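Local coordinates for beta-xylanase (Caldicellulosiruptor kristjanssonii, PDB 7NWN), which probably binds plant polysaccharides through this family 9 carbohydrate-binding module, which belongs to a multimodular, heat-stable xylanase-glucuronoyl esterase, at residues A[98-103]-A[151-156]; A[159-164]-A[197-202]; A[73-78]-A[143-148]. One frame throughout, in Å; residues are numbered along the deposited sequence.

Contact 1: residues A[98-103]-A[151-156]; sequences LDENFD and ALSKKP. With CA (calcium ion), chain S; EDO (1,2-ethanediol), chain J.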
loop_
_atom_site.group_PDB
_atom_site.type_symbol
_atom_site.label_atom_id
_atom_site.label_comp_id
_atom_site.label_asym_id
_atom_site.label_seq_id
_atom_site.Cartn_x
_atom_site.Cartn_y
_atom_site.Cartn_z
ATOM N N LEU A 98 -2.506 1.069 -7.775
ATOM C CA LEU A 98 -1.433 1.709 -8.531
ATOM C C LEU A 98 -1.868 1.951 -9.988
ATOM O O LEU A 98 -2.400 1.047 -10.646
ATOM C CB LEU A 98 -0.192 0.809 -8.494
ATOM C CG LEU A 98 1.130 1.484 -8.891
ATOM C CD1 LEU A 98 1.547 2.546 -7.878
ATOM C CD2 LEU A 98 2.222 0.419 -9.071
ATOM N N ASP A 99 -1.640 3.184 -10.466
ATOM C CA ASP A 99 -1.781 3.535 -11.882
ATOM C C ASP A 99 -0.351 3.790 -12.364
ATOM O O ASP A 99 0.172 4.892 -12.163
ATOM C CB ASP A 99 -2.681 4.770 -12.012
ATOM C CG ASP A 99 -2.769 5.473 -13.393
ATOM O OD1 ASP A 99 -2.319 4.907 -14.429
ATOM O OD2 ASP A 99 -3.256 6.621 -13.388
ATOM N N GLU A 100 0.266 2.719 -12.873
ATOM C CA GLU A 100 1.711 2.669 -13.084
ATOM C C GLU A 100 2.115 3.615 -14.217
ATOM O O GLU A 100 3.131 4.288 -14.102
ATOM C CB GLU A 100 2.151 1.236 -13.403
ATOM C CG GLU A 100 3.648 1.029 -13.295
ATOM C CD GLU A 100 4.131 -0.383 -13.577
ATOM O OE1 GLU A 100 3.306 -1.285 -13.785
ATOM O OE2 GLU A 100 5.338 -0.580 -13.564
ATOM N N ASN A 101 1.310 3.690 -15.290
ATOM C CA ASN A 101 1.647 4.590 -16.396
ATOM C C ASN A 101 1.176 6.015 -16.122
ATOM O O ASN A 101 1.484 6.895 -16.897
ATOM C CB ASN A 101 1.100 4.120 -17.750
ATOM C CG ASN A 101 1.567 2.731 -18.146
ATOM O OD1 ASN A 101 2.633 2.254 -17.744
ATOM N ND2 ASN A 101 0.752 2.035 -18.915
ATOM N N PHE A 102 0.430 6.260 -15.039
ATOM C CA PHE A 102 -0.118 7.584 -14.756
ATOM C C PHE A 102 -1.046 8.106 -15.871
ATOM O O PHE A 102 -1.077 9.305 -16.134
ATOM C CB PHE A 102 0.996 8.577 -14.452
ATOM C CG PHE A 102 0.547 9.815 -13.723
ATOM C CD1 PHE A 102 -0.267 9.743 -12.607
ATOM C CD2 PHE A 102 0.962 11.076 -14.140
ATOM C CE1 PHE A 102 -0.679 10.892 -11.938
ATOM C CE2 PHE A 102 0.581 12.218 -13.446
ATOM C CZ PHE A 102 -0.248 12.132 -12.350
ATOM N N ASP A 103 -1.846 7.218 -16.480
ATOM C CA ASP A 103 -2.911 7.566 -17.415
ATOM C C ASP A 103 -4.016 8.387 -16.762
ATOM O O ASP A 103 -4.577 9.265 -17.406
ATOM C CB ASP A 103 -3.639 6.342 -17.942
ATOM C CG ASP A 103 -2.682 5.323 -18.487
ATOM O OD1 ASP A 103 -1.945 5.665 -19.425
ATOM O OD2 ASP A 103 -2.673 4.210 -17.962
ATOM N N ALA A 151 6.100 -5.616 -7.867
ATOM C CA ALA A 151 7.047 -5.611 -8.980
ATOM C C ALA A 151 6.494 -4.663 -10.065
ATOM O O ALA A 151 5.309 -4.727 -10.396
ATOM C CB ALA A 151 7.129 -7.043 -9.467
ATOM N N LEU A 152 7.313 -3.698 -10.507
ATOM C CA LEU A 152 6.950 -2.692 -11.496
ATOM C C LEU A 152 7.332 -3.197 -12.889
ATOM O O LEU A 152 8.323 -3.920 -13.039
ATOM C CB LEU A 152 7.723 -1.421 -11.149
ATOM C CG LEU A 152 7.255 -0.789 -9.840
ATOM C CD1 LEU A 152 8.207 0.331 -9.392
ATOM C CD2 LEU A 152 5.816 -0.278 -10.007
ATOM N N SER A 153 6.523 -2.871 -13.896
ATOM C CA SER A 153 6.803 -3.376 -15.238
ATOM C C SER A 153 7.547 -2.296 -16.013
ATOM O O SER A 153 8.361 -2.615 -16.857
ATOM C CB SER A 153 5.557 -3.779 -16.007
ATOM O OG SER A 153 4.610 -2.728 -15.893
ATOM N N LYS A 154 7.188 -1.037 -15.782
ATOM C CA LYS A 154 7.921 0.094 -16.326
ATOM C C LYS A 154 9.130 0.342 -15.422
ATOM O O LYS A 154 8.994 0.308 -14.201
ATOM C CB LYS A 154 6.977 1.301 -16.378
ATOM C CG LYS A 154 7.621 2.650 -16.061
ATOM C CD LYS A 154 6.692 3.850 -16.134
ATOM C CE LYS A 154 5.975 3.949 -17.467
ATOM N NZ LYS A 154 5.714 5.356 -17.851
ATOM N N LYS A 155 10.307 0.584 -16.017
ATOM C CA LYS A 155 11.512 0.895 -15.257
ATOM C C LYS A 155 11.340 2.247 -14.577
ATOM O O LYS A 155 11.172 3.253 -15.245
ATOM C CB LYS A 155 12.736 1.001 -16.172
ATOM C CG LYS A 155 13.605 -0.250 -16.213
ATOM C CD LYS A 155 12.969 -1.417 -16.959
ATOM C CE LYS A 155 13.911 -2.575 -17.231
ATOM N NZ LYS A 155 13.253 -3.632 -18.045
ATOM N N PRO A 156 11.302 2.343 -13.233
ATOM C CA PRO A 156 11.149 3.666 -12.635
ATOM C C PRO A 156 12.494 4.375 -12.593
ATOM O O PRO A 156 13.536 3.740 -12.518
ATOM C CB PRO A 156 10.625 3.311 -11.234
ATOM C CG PRO A 156 11.264 1.963 -10.935
ATOM C CD PRO A 156 11.264 1.220 -12.263
HETATM CA CA CA S . -2.940 3.313 -15.739
HETATM C C1 EDO J . 12.784 -4.222 -14.115
HETATM O O1 EDO J . 13.013 -2.830 -13.959
HETATM C C2 EDO J . 11.385 -4.537 -14.479
HETATM O O2 EDO J . 11.142 -4.460 -15.877
HETATM O O HOH W 1 4.447 6.454 -14.835
HETATM O O HOH W 2 3.645 -0.325 -17.735
HETATM O O HOH W 3 -5.149 4.479 -15.513
#

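Contact 2: residues A[159-164]-A[197-202]; sequences GTIMGF and FGEIKL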
loop_
_atom_site.group_PDB
_atom_site.type_symbol
_atom_site.label_atom_id
_atom_site.label_comp_id
_atom_site.label_asym_id
_atom_site.label_seq_id
_atom_site.Cartn_x
_atom_site.Cartn_y
_atom_site.Cartn_z
ATOM N N GLY A 159 11.859 11.068 -10.630
ATOM C CA GLY A 159 10.881 11.926 -11.268
ATOM C C GLY A 159 9.679 11.171 -11.842
ATOM O O GLY A 159 8.675 11.807 -12.111
ATOM N N THR A 160 9.754 9.839 -12.005
ATOM C CA THR A 160 8.568 9.047 -12.309
ATOM C C THR A 160 7.392 9.439 -11.416
ATOM O O THR A 160 7.564 9.667 -10.207
ATOM C CB THR A 160 8.800 7.544 -12.171
ATOM O OG1 THR A 160 9.826 7.262 -13.113
ATOM C CG2 THR A 160 7.575 6.696 -12.489
ATOM N N ILE A 161 6.200 9.575 -12.035
ATOM C CA ILE A 161 4.981 9.807 -11.267
ATOM C C ILE A 161 4.045 8.646 -11.542
ATOM O O ILE A 161 3.878 8.258 -12.707
ATOM C CB ILE A 161 4.311 11.172 -11.525
ATOM C CG1 ILE A 161 5.253 12.321 -11.173
ATOM C CG2 ILE A 161 2.999 11.312 -10.757
ATOM C CD1 ILE A 161 4.752 13.678 -11.602
ATOM N N MET A 162 3.470 8.099 -10.447
ATOM C CA MET A 162 2.412 7.102 -10.577
ATOM C C MET A 162 1.173 7.554 -9.796
ATOM O O MET A 162 1.265 8.371 -8.882
ATOM C CB MET A 162 2.876 5.718 -10.116
ATOM C CG MET A 162 3.987 5.180 -10.992
ATOM S SD MET A 162 4.710 3.593 -10.458
ATOM C CE MET A 162 5.566 4.105 -8.983
ATOM N N GLY A 163 0.001 7.063 -10.219
ATOM C CA GLY A 163 -1.159 7.195 -9.358
ATOM C C GLY A 163 -1.108 6.101 -8.279
ATOM O O GLY A 163 -0.693 4.971 -8.552
ATOM N N PHE A 164 -1.555 6.456 -7.076
ATOM C CA PHE A 164 -1.511 5.528 -5.958
ATOM C C PHE A 164 -2.706 5.814 -5.055
ATOM O O PHE A 164 -3.002 6.977 -4.795
ATOM C CB PHE A 164 -0.180 5.754 -5.220
ATOM C CG PHE A 164 -0.012 4.983 -3.941
ATOM C CD1 PHE A 164 0.409 3.658 -3.981
ATOM C CD2 PHE A 164 -0.304 5.568 -2.726
ATOM C CE1 PHE A 164 0.523 2.942 -2.801
ATOM C CE2 PHE A 164 -0.219 4.825 -1.552
ATOM C CZ PHE A 164 0.223 3.535 -1.600
ATOM N N PHE A 197 -7.141 8.307 -7.756
ATOM C CA PHE A 197 -5.939 7.998 -6.970
ATOM C C PHE A 197 -5.194 9.301 -6.709
ATOM O O PHE A 197 -5.343 10.231 -7.491
ATOM C CB PHE A 197 -4.971 7.112 -7.756
ATOM C CG PHE A 197 -5.495 5.749 -8.092
ATOM C CD1 PHE A 197 -6.729 5.329 -7.604
ATOM C CD2 PHE A 197 -4.748 4.877 -8.856
ATOM C CE1 PHE A 197 -7.217 4.070 -7.910
ATOM C CE2 PHE A 197 -5.226 3.608 -9.140
ATOM C CZ PHE A 197 -6.472 3.217 -8.683
ATOM N N GLY A 198 -4.390 9.369 -5.644
ATOM C CA GLY A 198 -3.397 10.422 -5.486
ATOM C C GLY A 198 -2.165 10.135 -6.348
ATOM O O GLY A 198 -2.208 9.283 -7.250
ATOM N N GLU A 199 -1.077 10.850 -6.025
ATOM C CA GLU A 199 0.172 10.740 -6.768
ATOM C C GLU A 199 1.323 10.382 -5.833
ATOM O O GLU A 199 1.429 10.908 -4.719
ATOM C CB GLU A 199 0.554 12.111 -7.329
ATOM C CG GLU A 199 -0.424 12.565 -8.381
ATOM C CD GLU A 199 -0.089 13.883 -9.066
ATOM O OE1 GLU A 199 0.945 14.533 -8.714
ATOM O OE2 GLU A 199 -0.848 14.230 -9.973
ATOM N N ILE A 200 2.214 9.537 -6.361
ATOM C CA ILE A 200 3.522 9.372 -5.772
ATOM C C ILE A 200 4.542 9.793 -6.830
ATOM O O ILE A 200 4.414 9.453 -8.004
ATOM C CB ILE A 200 3.731 7.901 -5.313
ATOM C CG1 ILE A 200 3.579 6.889 -6.456
ATOM C CG2 ILE A 200 2.785 7.618 -4.150
ATOM C CD1 ILE A 200 3.880 5.420 -6.091
ATOM N N LYS A 201 5.583 10.476 -6.362
ATOM C CA LYS A 201 6.697 10.818 -7.237
ATOM C C LYS A 201 7.972 10.237 -6.623
ATOM O O LYS A 201 8.237 10.468 -5.430
ATOM C CB LYS A 201 6.772 12.344 -7.398
ATOM C CG LYS A 201 7.912 12.852 -8.294
ATOM C CD LYS A 201 7.694 14.288 -8.718
ATOM C CE LYS A 201 8.630 14.779 -9.796
ATOM N NZ LYS A 201 8.994 16.163 -9.431
ATOM N N LEU A 202 8.680 9.446 -7.435
ATOM C CA LEU A 202 9.893 8.721 -7.052
ATOM C C LEU A 202 11.081 9.674 -7.130
ATOM O O LEU A 202 11.243 10.362 -8.150
ATOM C CB LEU A 202 10.095 7.561 -8.029
ATOM C CG LEU A 202 8.880 6.653 -8.186
ATOM C CD1 LEU A 202 9.244 5.362 -8.897
ATOM C CD2 LEU A 202 8.237 6.401 -6.843
#

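Contact 3: residues A[73-78]-A[143-148]; sequences LAEVYD and GYRVEA. With CA (calcium ion), chain Q; CA (calcium ion), chain R.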
loop_
_atom_site.group_PDB
_atom_site.type_symbol
_atom_site.label_atom_id
_atom_site.label_comp_id
_atom_site.label_asym_id
_atom_site.label_seq_id
_atom_site.Cartn_x
_atom_site.Cartn_y
_atom_site.Cartn_z
ATOM N N LEU A 73 4.942 -0.301 3.690
ATOM C CA LEU A 73 4.912 -0.798 5.061
ATOM C C LEU A 73 3.701 -0.135 5.719
ATOM O O LEU A 73 3.691 1.090 5.802
ATOM C CB LEU A 73 6.195 -0.358 5.785
ATOM C CG LEU A 73 6.224 -0.681 7.286
ATOM C CD1 LEU A 73 6.528 -2.142 7.422
ATOM C CD2 LEU A 73 7.344 0.117 7.951
ATOM N N ALA A 74 2.692 -0.925 6.100
ATOM C CA ALA A 74 1.531 -0.356 6.750
ATOM C C ALA A 74 1.438 -0.920 8.165
ATOM O O ALA A 74 1.651 -2.120 8.385
ATOM C CB ALA A 74 0.281 -0.651 5.935
ATOM N N GLU A 75 1.098 -0.038 9.119
ATOM C CA GLU A 75 0.680 -0.521 10.435
ATOM C C GLU A 75 -0.731 -0.029 10.753
ATOM O O GLU A 75 -1.057 1.164 10.547
ATOM C CB GLU A 75 1.637 0.002 11.513
ATOM C CG GLU A 75 2.953 -0.707 11.433
ATOM C CD GLU A 75 3.980 -0.363 12.500
ATOM O OE1 GLU A 75 3.625 0.274 13.493
ATOM O OE2 GLU A 75 5.130 -0.772 12.325
ATOM N N VAL A 76 -1.533 -0.967 11.273
ATOM C CA VAL A 76 -2.911 -0.669 11.596
ATOM C C VAL A 76 -3.095 -0.889 13.105
ATOM O O VAL A 76 -2.844 -1.994 13.583
ATOM C CB VAL A 76 -3.860 -1.586 10.784
ATOM C CG1 VAL A 76 -5.335 -1.306 11.128
ATOM C CG2 VAL A 76 -3.632 -1.462 9.264
ATOM N N TYR A 77 -3.596 0.130 13.800
ATOM C CA TYR A 77 -4.119 -0.006 15.149
ATOM C C TYR A 77 -5.596 -0.393 15.048
ATOM O O TYR A 77 -6.411 0.363 14.519
ATOM C CB TYR A 77 -3.917 1.316 15.898
ATOM C CG TYR A 77 -4.546 1.317 17.268
ATOM C CD1 TYR A 77 -3.853 0.836 18.377
ATOM C CD2 TYR A 77 -5.853 1.780 17.448
ATOM C CE1 TYR A 77 -4.439 0.810 19.638
ATOM C CE2 TYR A 77 -6.460 1.742 18.693
ATOM C CZ TYR A 77 -5.747 1.257 19.786
ATOM O OH TYR A 77 -6.345 1.212 21.011
ATOM N N ASP A 78 -5.914 -1.592 15.550
ATOM C CA ASP A 78 -7.209 -2.202 15.416
ATOM C C ASP A 78 -7.324 -3.262 16.505
ATOM O O ASP A 78 -6.786 -4.354 16.373
ATOM C CB ASP A 78 -7.402 -2.794 14.026
ATOM C CG ASP A 78 -8.809 -3.333 13.738
ATOM O OD1 ASP A 78 -9.709 -3.303 14.625
ATOM O OD2 ASP A 78 -8.994 -3.763 12.605
ATOM N N GLY A 143 -2.948 -4.692 16.958
ATOM C CA GLY A 143 -3.056 -4.401 15.538
ATOM C C GLY A 143 -2.239 -5.369 14.697
ATOM O O GLY A 143 -2.034 -6.534 15.087
ATOM N N TYR A 144 -1.744 -4.850 13.564
ATOM C CA TYR A 144 -1.022 -5.743 12.675
ATOM C C TYR A 144 -0.189 -4.853 11.774
ATOM O O TYR A 144 -0.428 -3.644 11.709
ATOM C CB TYR A 144 -1.962 -6.677 11.884
ATOM C CG TYR A 144 -2.957 -6.014 10.948
ATOM C CD1 TYR A 144 -4.200 -5.559 11.410
ATOM C CD2 TYR A 144 -2.708 -5.910 9.568
ATOM C CE1 TYR A 144 -5.149 -4.982 10.567
ATOM C CE2 TYR A 144 -3.665 -5.363 8.708
ATOM C CZ TYR A 144 -4.875 -4.879 9.208
ATOM O OH TYR A 144 -5.799 -4.326 8.363
ATOM N N ARG A 145 0.786 -5.477 11.100
ATOM C CA ARG A 145 1.637 -4.773 10.167
ATOM C C ARG A 145 1.564 -5.553 8.849
ATOM O O ARG A 145 1.486 -6.785 8.901
ATOM C CB ARG A 145 3.070 -4.825 10.712
ATOM C CG ARG A 145 4.088 -4.187 9.781
ATOM C CD ARG A 145 5.502 -4.234 10.366
ATOM N NE ARG A 145 5.589 -3.458 11.600
ATOM C CZ ARG A 145 6.097 -3.927 12.728
ATOM N NH1 ARG A 145 6.618 -5.154 12.751
ATOM N NH2 ARG A 145 6.069 -3.142 13.810
ATOM N N VAL A 146 1.627 -4.824 7.712
ATOM C CA VAL A 146 1.704 -5.402 6.379
ATOM C C VAL A 146 2.989 -4.849 5.784
ATOM O O VAL A 146 3.248 -3.664 5.948
ATOM C CB VAL A 146 0.500 -4.995 5.511
ATOM C CG1 VAL A 146 0.691 -5.458 4.062
ATOM C CG2 VAL A 146 -0.799 -5.575 6.134
ATOM N N GLU A 147 3.804 -5.735 5.207
ATOM C CA GLU A 147 4.943 -5.286 4.421
ATOM C C GLU A 147 4.804 -5.910 3.032
ATOM O O GLU A 147 4.702 -7.116 2.948
ATOM C CB GLU A 147 6.222 -5.756 5.098
ATOM C CG GLU A 147 7.481 -5.069 4.510
ATOM C CD GLU A 147 8.728 -5.307 5.352
ATOM O OE1 GLU A 147 8.811 -6.375 6.014
ATOM O OE2 GLU A 147 9.599 -4.405 5.389
ATOM N N ALA A 148 4.786 -5.072 1.988
ATOM C CA ALA A 148 4.344 -5.485 0.653
ATOM C C ALA A 148 5.351 -5.007 -0.400
ATOM O O ALA A 148 5.902 -3.898 -0.304
ATOM C CB ALA A 148 2.961 -4.922 0.366
HETATM CA CA CA Q . -11.202 -4.768 13.099
HETATM CA CA CA R . 11.193 -5.814 6.584
HETATM O O HOH W 4 -12.579 -3.444 14.847
HETATM O O HOH W 5 13.246 -6.458 7.753
#

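Contact 1: residues A[98-103]-A[151-156]
Glu100 reaches from just past the end of strand 93-99 to the loop at Leu152, Ser153 and Lys154. Its CG lies anti to the backbone N (chi1 -166°) and the chain beyond it is extended, which carries the carboxylate across. From CB the chain runs to Glu100 CG, which passes Leu152 CD2 at 4.1 Å. CD faces Ser153 OG and N. Glu100 OE1 takes a hydrogen bond from Ser153 OG at 2.9 Å, and Arg132 adds a salt bridge to the same oxygen. Glu100 OE2 takes two backbone N-H groups: Ser153 N at 2.6 Å on the syn lone pair, and Lys154 N at 2.9 Å from above the carboxylate plane. Leu98 CD2 meets Leu152 CD2 at 3.8 Å, the side chains at about a right angle. A water joins Asn101 OD1 to Ser153 OG. With an alanine in place of Glu100, the Ser153 and Lys154 N-H groups, Ser153 OG and Arg132 would probably lose their acceptor. Asp99, just before Glu100, and Asp103, three residues after it, bind a calcium ion with Asp111 and Asp112. The carboxylate thus ties the loop to a calcium-bound turn, its charge probably stabilised by Arg132.

Contact 2: residues A[159-164]-A[197-202]
Strands 161-164 and 198-202 run antiparallel, with Met162 facing Ile200 and Phe164 facing Gly198 as hydrogen-bonded pairs, and the N-to-C directions of the two short segments are 144° apart. Met162 N gives to Ile200 O, and Ile200 N returns the bond to Met162 O at 2.9 Å. The ladder runs on past the strand end through Leu202 N to Thr160 O, and through Gly159 N to Leu202 O at 2.7 Å. At the other end Phe164 N bonds Gly198 O, and the return bond from Gly198 N is weak.

On one face the Met162 methyl CE touches Ile200 CD1 at 3.6 Å and Leu202 CD1 at 3.9 Å. The Met162 chain bends at chi3 (-70°), turning CE toward these two neighbours. Ile200 CG1 lies between its backbone N and carbonyl carbon (chi1 58°), with CD1 at Met162 CE and Ile200 CG2 against Phe164 CB at 3.7 Å. Thr160 and Leu202 lie side by side, CB to CD1.

Met162, Phe164 and Ile200 look into the beta-sandwich of a family 9 module. Leu63 of the facing strand 58-66 packs on Phe164 and Ile200, and Trp65 meets Leu202. Strand 198-202 also pairs in parallel with strand 22-25.

The other face carries Ile161, Glu199 and Lys201. Ile161 CG1 lies 4.0 Å from Lys201 CG, crossing the aliphatic part of the lysine. Glu199 sends its carboxylate to Arg22 in a salt bridge. Gly163 lies beside the Phe197 ring, with Phe197 CD2 3.9 Å from Gly163 C; a CB directed to this face would probably press on the ring. Phe197 CB also lies 3.5 Å from Phe164 N.

Contact 3: residues A[73-78]-A[143-148]
Glu75 OE2 is gripped by two nitrogens of Arg145, NE at 2.8 Å and NH2 at 3.0 Å. The guanidinium comes side-on, with the oxygen near its plane. Both nitrogens reach OE2 from the same side of the carboxylate, and the two flat groups stand 51° apart. The Arg145 chain starts extended and turns at chi3 (-63°), which brings NE over to Glu75. Arg145 CD lies against Leu73 CD1 at 3.8 Å. The remaining nitrogen, NH1, bonds Gly34 O.

The backbones are joined by regular antiparallel pairing. Ala74 N to Val146 O and Val146 N to Ala74 O are both 2.8 Å. Val76 N bonds Tyr144 O, and Tyr144 N bonds Val76 O. Strands 69-77 and 143-151 are the two inner strands of the four-stranded sheet of the sandwich.

The opposite face, with Ala74, Val76, Tyr144 and Val146, looks to the other sheet, where Val94 packs on Val76, Tyr144 and Val146. Val76 lies over one face of the Tyr144 ring in a CH-pi contact, CB 3.9 Å from the ring centroid. Val76 CG2 reaches Tyr144 CZ at 3.6 Å. Gly143 CA sits 3.1 Å from Val76 O, where a CB would clash with that oxygen.

Each segment also supplies a calcium ligand. Asp78 grips one ion with both carboxylate oxygens, together with Asp92 and the backbone O of Val80 and Ala171. Glu147 does so at another with Asp33, Asp37 and the backbone O of Val31 and Glu35. Gly34 N bonds Glu147 OE1, and Trp40 NE1 bonds Glu147 OE2. The charges of Glu75 and Arg145 probably offset each other, and each calcium ion probably offsets the clustered carboxylates around it.

Contact 3 lies in the four-stranded sheet, through strands 69-77 and 143-151. Contact 2 lies in the other, mixed sheet, through strands 161-171 and 198-202. Contact 1 joins the two sheets: it starts on strand 93-99, a neighbour of strand 161-171, and its loop 151-156 follows strand 143-151. Contacts 1 and 2 have centres 9 Å apart, and Asp99 N probably bonds Gly163 O at 2.8 Å. The centre of contact 3 is about 24 Å from contact 1 and 22 Å from contact 2. Along the chain, contacts 1 and 3 interleave, and both close before contact 2 opens. Three calcium sites draw on contacts 1 and 3, so calcium probably helps hold strand ends and loops, consistent with a heat-stable module.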